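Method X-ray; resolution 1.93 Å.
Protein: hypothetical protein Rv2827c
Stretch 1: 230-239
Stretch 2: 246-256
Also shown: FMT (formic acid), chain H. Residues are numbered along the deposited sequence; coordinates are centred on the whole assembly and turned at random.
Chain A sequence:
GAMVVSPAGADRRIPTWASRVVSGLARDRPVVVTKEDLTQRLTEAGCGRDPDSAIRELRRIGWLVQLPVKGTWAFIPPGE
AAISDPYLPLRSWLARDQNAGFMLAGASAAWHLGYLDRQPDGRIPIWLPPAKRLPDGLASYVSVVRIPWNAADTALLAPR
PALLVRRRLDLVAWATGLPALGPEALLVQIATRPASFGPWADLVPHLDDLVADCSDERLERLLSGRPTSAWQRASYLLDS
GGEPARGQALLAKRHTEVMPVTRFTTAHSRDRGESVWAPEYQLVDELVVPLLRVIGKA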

# COMPACT_ATOMS: atom_id res chain seq x y z
N ALA A 230 -0.40 8.20 20.30
CA ALA A 230 -0.60 7.00 19.46
C ALA A 230 -1.14 5.85 20.29
O ALA A 230 -2.05 5.15 19.84
CB ALA A 230 0.71 6.59 18.77
N TRP A 231 -0.59 5.68 21.50
CA TRP A 231 -1.03 4.67 22.43
C TRP A 231 -2.48 4.91 22.83
O TRP A 231 -3.30 3.97 22.83
CB TRP A 231 -0.16 4.70 23.69
CG TRP A 231 1.21 4.14 23.49
CD1 TRP A 231 2.28 4.77 22.93
CD2 TRP A 231 1.66 2.84 23.90
NE1 TRP A 231 3.39 3.93 22.97
CE2 TRP A 231 3.03 2.75 23.56
CE3 TRP A 231 1.04 1.75 24.54
CZ2 TRP A 231 3.79 1.59 23.82
CZ3 TRP A 231 1.79 0.60 24.79
CH2 TRP A 231 3.15 0.52 24.42
N GLN A 232 -2.81 6.16 23.14
CA GLN A 232 -4.19 6.54 23.48
C GLN A 232 -5.15 6.20 22.35
O GLN A 232 -6.18 5.54 22.57
CB GLN A 232 -4.29 8.03 23.84
CG GLN A 232 -3.53 8.38 25.12
CD GLN A 232 -3.31 9.87 25.25
OE1 GLN A 232 -2.26 10.36 24.86
NE2 GLN A 232 -4.29 10.59 25.77
N ARG A 233 -4.81 6.65 21.15
CA ARG A 233 -5.65 6.38 19.99
C ARG A 233 -5.76 4.90 19.63
O ARG A 233 -6.86 4.42 19.31
CB ARG A 233 -5.23 7.24 18.80
CG ARG A 233 -5.42 8.71 19.10
CD ARG A 233 -5.42 9.55 17.87
NE ARG A 233 -4.07 9.72 17.36
CZ ARG A 233 -3.33 10.80 17.52
NH1 ARG A 233 -3.78 11.85 18.20
NH2 ARG A 233 -2.12 10.83 16.98
N ALA A 234 -4.65 4.17 19.75
CA ALA A 234 -4.67 2.74 19.42
C ALA A 234 -5.53 1.98 20.41
O ALA A 234 -6.26 1.06 20.05
CB ALA A 234 -3.24 2.16 19.43
N SER A 235 -5.42 2.37 21.68
CA SER A 235 -6.19 1.73 22.73
C SER A 235 -7.67 2.01 22.58
O SER A 235 -8.51 1.12 22.78
CB SER A 235 -5.68 2.12 24.11
OG SER A 235 -4.31 1.81 24.22
N TYR A 236 -8.00 3.25 22.21
CA TYR A 236 -9.37 3.63 21.90
C TYR A 236 -9.95 2.88 20.68
O TYR A 236 -11.14 2.57 20.65
CB TYR A 236 -9.43 5.13 21.62
CG TYR A 236 -10.82 5.63 21.33
CD1 TYR A 236 -11.78 5.67 22.34
CD2 TYR A 236 -11.17 6.09 20.06
CE1 TYR A 236 -13.06 6.13 22.09
CE2 TYR A 236 -12.46 6.55 19.81
CZ TYR A 236 -13.40 6.57 20.82
OH TYR A 236 -14.67 7.04 20.57
N LEU A 237 -9.12 2.60 19.68
CA LEU A 237 -9.54 1.74 18.56
C LEU A 237 -9.89 0.32 19.03
O LEU A 237 -10.91 -0.26 18.62
CB LEU A 237 -8.48 1.73 17.42
CG LEU A 237 -8.37 3.05 16.61
CD1 LEU A 237 -7.19 2.98 15.63
CD2 LEU A 237 -9.66 3.42 15.85
N LEU A 238 -9.11 -0.23 19.95
CA LEU A 238 -9.47 -1.53 20.52
C LEU A 238 -10.84 -1.47 21.18
O LEU A 238 -11.66 -2.36 20.98
CB LEU A 238 -8.43 -2.05 21.52
CG LEU A 238 -7.05 -2.43 20.97
CD1 LEU A 238 -6.22 -3.16 22.01
CD2 LEU A 238 -7.17 -3.28 19.73
N ASP A 239 -11.06 -0.40 21.95
CA ASP A 239 -12.32 -0.16 22.66
C ASP A 239 -13.46 -0.08 21.66
O ASP A 239 -14.46 -0.78 21.78
CB ASP A 239 -12.18 1.15 23.47
CG ASP A 239 -13.28 1.32 24.52
OD1 ASP A 239 -14.42 1.54 24.13
OD2 ASP A 239 -12.98 1.22 25.74
N ARG A 246 -9.09 -4.96 26.57
CA ARG A 246 -7.81 -5.01 25.84
C ARG A 246 -7.23 -3.62 25.65
O ARG A 246 -6.02 -3.41 25.79
CB ARG A 246 -7.96 -5.72 24.48
CG ARG A 246 -8.14 -7.27 24.59
CD ARG A 246 -8.30 -7.93 23.21
NE ARG A 246 -7.26 -7.50 22.27
CZ ARG A 246 -7.34 -7.61 20.94
NH1 ARG A 246 -8.40 -8.18 20.39
NH2 ARG A 246 -6.37 -7.16 20.18
N GLY A 247 -8.10 -2.65 25.33
CA GLY A 247 -7.67 -1.27 25.12
C GLY A 247 -7.04 -0.64 26.36
O GLY A 247 -5.97 -0.02 26.30
N GLN A 248 -7.69 -0.84 27.50
CA GLN A 248 -7.18 -0.31 28.77
C GLN A 248 -5.87 -1.01 29.20
O GLN A 248 -4.96 -0.36 29.75
CB GLN A 248 -8.26 -0.40 29.83
CG GLN A 248 -9.43 0.56 29.53
CD GLN A 248 -10.68 0.28 30.33
OE1 GLN A 248 -10.61 -0.19 31.47
NE2 GLN A 248 -11.84 0.59 29.75
N ALA A 249 -5.76 -2.30 28.91
CA ALA A 249 -4.54 -3.04 29.24
C ALA A 249 -3.39 -2.58 28.36
O ALA A 249 -2.25 -2.46 28.82
CB ALA A 249 -4.74 -4.52 29.09
N LEU A 250 -3.68 -2.33 27.08
CA LEU A 250 -2.65 -1.88 26.15
C LEU A 250 -2.19 -0.51 26.59
O LEU A 250 -0.98 -0.23 26.63
CB LEU A 250 -3.20 -1.84 24.70
CG LEU A 250 -2.18 -1.31 23.67
CD1 LEU A 250 -0.97 -2.25 23.61
CD2 LEU A 250 -2.83 -1.13 22.30
N LEU A 251 -3.14 0.34 26.96
CA LEU A 251 -2.78 1.72 27.31
C LEU A 251 -1.90 1.74 28.55
O LEU A 251 -0.98 2.55 28.64
CB LEU A 251 -4.01 2.63 27.48
CG LEU A 251 -3.73 4.14 27.68
CD1 LEU A 251 -2.76 4.75 26.65
CD2 LEU A 251 -5.00 4.92 27.70
N ALA A 252 -2.16 0.83 29.47
CA ALA A 252 -1.36 0.71 30.68
C ALA A 252 0.11 0.34 30.44
O ALA A 252 0.93 0.45 31.35
CB ALA A 252 -2.01 -0.26 31.66
N LYS A 253 0.45 -0.07 29.22
CA LYS A 253 1.83 -0.51 28.92
C LYS A 253 2.68 0.58 28.24
O LYS A 253 3.83 0.33 27.86
CB LYS A 253 1.81 -1.80 28.10
CG LYS A 253 1.42 -3.03 28.93
CD LYS A 253 1.18 -4.25 28.05
CE LYS A 253 0.92 -5.53 28.85
NZ LYS A 253 -0.54 -5.70 29.22
N ARG A 254 2.11 1.78 28.13
CA ARG A 254 2.78 2.94 27.52
C ARG A 254 4.02 3.29 28.33
O ARG A 254 4.12 2.92 29.52
CB ARG A 254 1.83 4.14 27.47
CG ARG A 254 1.39 4.62 28.86
CD ARG A 254 0.48 5.84 28.81
NE ARG A 254 0.19 6.37 30.14
CZ ARG A 254 -0.63 5.81 31.02
NH1 ARG A 254 -1.24 4.68 30.73
NH2 ARG A 254 -0.83 6.38 32.20
N HIS A 255 4.97 3.98 27.70
CA HIS A 255 6.21 4.30 28.39
C HIS A 255 6.09 5.52 29.27
O HIS A 255 6.78 5.60 30.28
CB HIS A 255 7.40 4.44 27.44
CG HIS A 255 7.58 3.26 26.53
ND1 HIS A 255 8.20 3.36 25.30
CD2 HIS A 255 7.20 1.97 26.65
CE1 HIS A 255 8.21 2.17 24.72
NE2 HIS A 255 7.60 1.31 25.51
N THR A 256 5.22 6.47 28.92
CA THR A 256 5.13 7.73 29.67
C THR A 256 3.86 7.80 30.52
O THR A 256 2.76 7.67 29.99
CB THR A 256 5.24 8.96 28.72
OG1 THR A 256 6.36 8.79 27.86
CG2 THR A 256 5.39 10.27 29.51
C FMT H . 4.39 6.48 25.38
O1 FMT H . 3.73 6.85 26.35
O2 FMT H . 4.98 5.39 25.34

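Residues 230-239 lie within a helix; residues 246-251 are helical, and a type I turn spans Leu-251 to Arg-254. The two axes are nearly antiparallel, at 162°, and approach to 7.6 Å. Such close packing is possible at Gly-247: its CA lies 4.1 Å from the CA of Ser-235, and an ideal CB there would fall 2.5 Å from Ser-235 O, a clash. With no side chain in the way, Gly-247 CA comes within 3.4 Å of Ser-235 O, a CA-H...O contact with 126° at the hydrogen, while Ser-235 CB sits 3.1 Å from Gly-247 O.

No hydrogen bond crosses the interface. Ser-235 OG is 3.3 Å from Leu-251 N, but the angle is poor; the hydroxyl instead donates to Trp-231 O within its own helix (2.8 Å), and Leu-251 N bonds to Gly-247 O (2.9 Å). Packing therefore carries the contact. Leu-250 points toward the first helix as a knob among Trp-231, Ala-234, Ser-235 and Leu-238, with its CD2 4.0 Å from Leu-238 CD1 and its CD1 4.1 Å from Trp-231 CZ3. The CA-to-CB bond of Leu-251 points sideways, yet Leu-251 CD1 comes 3.9 Å from Trp-231 CB.

Trp-231 has the largest covered area, 128 Å². Leu-250 O approaches the edge of the Trp-231 ring, 3.4 Å from Trp-231 CZ3, whereas Arg-254 CA stands over the face, 3.6 Å from the six-membered-ring centroid and 9° off the normal, a CH-pi contact. The CA-to-CB bond of Arg-254 points sideways, and Arg-254 NH1 donates to Leu-251 O (3.0 Å), linking the last residue of the turn back to its first. Beyond it, a formic acid, probably from the crystallisation liquor, accepts hydrogen bonds from His-255 N at O2 (2.7 Å) and Thr-256 N at O1 (3.0 Å); its O1 also lies over a face of the indole.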